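Glutathione peroxidase-like protein (Trypanosoma brucei, PDB 2VUP) probably reduces peroxides with electrons delivered by tryparedoxin, as a member of the glutathione peroxidase family. Local coordinates at residues Leu52-Ala57 with Trp150-Phe155. Numbering follows the deposited sequence.
Sequences LIYNVA and WNFTSF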
loop_
_atom_site.group_PDB
_atom_site.type_symbol
_atom_site.label_atom_id
_atom_site.label_comp_id
_atom_site.label_asym_id
_atom_site.label_seq_id
_atom_site.Cartn_x
_atom_site.Cartn_y
_atom_site.Cartn_z
ATOM N N LEU A 52 -3.729 2.270 -4.594
ATOM C CA LEU A 52 -3.304 0.950 -4.144
ATOM C C LEU A 52 -2.252 1.081 -3.037
ATOM O O LEU A 52 -1.201 1.679 -3.237
ATOM C CB LEU A 52 -2.783 0.111 -5.318
ATOM C CG LEU A 52 -2.453 -1.374 -5.109
ATOM C CD1 LEU A 52 -3.693 -2.204 -4.810
ATOM C CD2 LEU A 52 -1.744 -1.908 -6.344
ATOM N N ILE A 53 -2.554 0.534 -1.864
ATOM C CA ILE A 53 -1.646 0.638 -0.716
ATOM C C ILE A 53 -0.986 -0.700 -0.372
ATOM O O ILE A 53 -1.669 -1.648 0.009
ATOM C CB ILE A 53 -2.366 1.216 0.539
ATOM C CG1 ILE A 53 -2.999 2.580 0.206
ATOM C CG2 ILE A 53 -1.383 1.302 1.712
ATOM C CD1 ILE A 53 -3.939 3.134 1.270
ATOM N N TYR A 54 0.339 -0.747 -0.512
ATOM C CA TYR A 54 1.166 -1.905 -0.133
ATOM C C TYR A 54 1.812 -1.739 1.246
ATOM O O TYR A 54 2.191 -0.625 1.649
ATOM C CB TYR A 54 2.308 -2.098 -1.137
ATOM C CG TYR A 54 1.942 -2.742 -2.464
ATOM C CD1 TYR A 54 2.168 -4.099 -2.684
ATOM C CD2 TYR A 54 1.394 -1.988 -3.504
ATOM C CE1 TYR A 54 1.839 -4.705 -3.903
ATOM C CE2 TYR A 54 1.071 -2.578 -4.733
ATOM C CZ TYR A 54 1.293 -3.933 -4.924
ATOM O OH TYR A 54 0.966 -4.513 -6.129
ATOM N N ASN A 55 1.949 -2.848 1.966
ATOM C CA ASN A 55 2.997 -2.947 2.972
ATOM C C ASN A 55 4.172 -3.634 2.290
ATOM O O ASN A 55 3.987 -4.630 1.579
ATOM C CB ASN A 55 2.552 -3.673 4.259
ATOM C CG ASN A 55 2.062 -5.105 4.012
ATOM O OD1 ASN A 55 0.990 -5.320 3.449
ATOM N ND2 ASN A 55 2.838 -6.083 4.471
ATOM N N VAL A 56 5.369 -3.087 2.498
ATOM C CA VAL A 56 6.551 -3.459 1.725
ATOM C C VAL A 56 7.728 -3.927 2.593
ATOM O O VAL A 56 7.771 -3.676 3.803
ATOM C CB VAL A 56 7.033 -2.291 0.801
ATOM C CG1 VAL A 56 6.002 -1.983 -0.276
ATOM C CG2 VAL A 56 7.363 -1.034 1.608
ATOM N N ALA A 57 8.670 -4.613 1.948
ATOM C CA ALA A 57 9.925 -5.036 2.560
ATOM C C ALA A 57 11.002 -5.090 1.471
ATOM O O ALA A 57 10.691 -5.324 0.302
ATOM C CB ALA A 57 9.767 -6.406 3.248
ATOM N N TRP A 150 1.736 -11.469 5.074
ATOM C CA TRP A 150 3.104 -11.303 4.622
ATOM C C TRP A 150 3.330 -9.927 4.017
ATOM O O TRP A 150 2.381 -9.162 3.833
ATOM C CB TRP A 150 3.457 -12.402 3.600
ATOM C CG TRP A 150 4.918 -12.736 3.562
ATOM C CD1 TRP A 150 5.778 -12.508 2.533
ATOM C CD2 TRP A 150 5.691 -13.368 4.597
ATOM N NE1 TRP A 150 7.031 -12.944 2.858
ATOM C CE2 TRP A 150 7.009 -13.481 4.118
ATOM C CE3 TRP A 150 5.394 -13.847 5.881
ATOM C CZ2 TRP A 150 8.039 -14.053 4.875
ATOM C CZ3 TRP A 150 6.415 -14.409 6.637
ATOM C CH2 TRP A 150 7.723 -14.508 6.127
ATOM N N ASN A 151 4.598 -9.626 3.726
ATOM C CA ASN A 151 4.989 -8.469 2.926
ATOM C C ASN A 151 4.268 -8.494 1.577
ATOM O O ASN A 151 4.000 -9.574 1.037
ATOM C CB ASN A 151 6.511 -8.484 2.674
ATOM C CG ASN A 151 7.325 -8.776 3.927
ATOM O OD1 ASN A 151 7.321 -8.006 4.893
ATOM N ND2 ASN A 151 8.047 -9.886 3.909
ATOM N N PHE A 152 3.968 -7.306 1.045
ATOM C CA PHE A 152 3.363 -7.099 -0.286
ATOM C C PHE A 152 1.891 -7.455 -0.453
ATOM O O PHE A 152 1.403 -7.669 -1.572
ATOM C CB PHE A 152 4.263 -7.601 -1.431
ATOM C CG PHE A 152 5.564 -6.884 -1.482
ATOM C CD1 PHE A 152 5.665 -5.655 -2.130
ATOM C CD2 PHE A 152 6.675 -7.386 -0.810
ATOM C CE1 PHE A 152 6.868 -4.956 -2.140
ATOM C CE2 PHE A 152 7.880 -6.694 -0.816
ATOM C CZ PHE A 152 7.975 -5.473 -1.485
ATOM N N THR A 153 1.192 -7.502 0.673
ATOM C CA THR A 153 -0.253 -7.452 0.668
ATOM C C THR A 153 -0.612 -6.037 0.204
ATOM O O THR A 153 0.101 -5.073 0.524
ATOM C CB THR A 153 -0.808 -7.752 2.072
ATOM O OG1 THR A 153 -0.242 -8.984 2.554
ATOM C CG2 THR A 153 -2.339 -7.851 2.069
ATOM N N SER A 154 -1.673 -5.920 -0.593
ATOM C CA SER A 154 -2.165 -4.608 -1.027
ATOM C C SER A 154 -3.677 -4.452 -0.880
ATOM O O SER A 154 -4.425 -5.429 -0.968
ATOM C CB SER A 154 -1.723 -4.301 -2.456
ATOM O OG SER A 154 -2.128 -5.320 -3.366
ATOM N N PHE A 155 -4.110 -3.222 -0.630
ATOM C CA PHE A 155 -5.526 -2.878 -0.592
ATOM C C PHE A 155 -5.818 -1.888 -1.705
ATOM O O PHE A 155 -5.064 -0.925 -1.902
ATOM C CB PHE A 155 -5.912 -2.255 0.753
ATOM C CG PHE A 155 -5.787 -3.188 1.914
ATOM C CD1 PHE A 155 -6.876 -3.941 2.337
ATOM C CD2 PHE A 155 -4.574 -3.325 2.587
ATOM C CE1 PHE A 155 -6.764 -4.808 3.421
ATOM C CE2 PHE A 155 -4.457 -4.192 3.669
ATOM C CZ PHE A 155 -5.549 -4.932 4.090
HETATM O O HOH W 1 5.729 -5.727 4.884
#
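The Phe152 ring packs with one face against the end of strand 51-56, where Val56 CA lies over it toward the rim and Val56 CG1 is 3.6 Å from Phe152 CE1. Here two antiparallel central strands of a thioredoxin-fold sheet, 51-56 and 154-157, pair, and the type II beta turn Trp150-Thr153 leads into the second. Ile53 and Phe155 form a hydrogen-bonded pair, Ile53 N to Phe155 O being 2.9 Å. At the next, non-hydrogen-bonded pair, Ser154 CB sits over the centre of the Tyr54 ring, 3.7 Å from its centroid, on the sheet face packed against helix 63-77. The Tyr54 and Phe152 side chains cross at about a right angle and touch through their CD1 atoms. Beyond this pair Asn55 N bonds to Thr153 O, and Phe152 N reaches Asn55 O at 2.7 Å. With CG set between its backbone N and carbonyl carbon (chi1 59°), the Asn55 amide extends over the turn. Asn151, whose side chain touches the predicted active-site Cys60, shares a water with Asn55: ND2 of Asn55 donates to the water, which in turn lies within hydrogen-bonding distance of Asn151 OD1. Asn55 ND2 (3.2 Å) and Thr153 OG1 (2.9 Å) grip Trp150 O from opposite faces of its carbonyl plane.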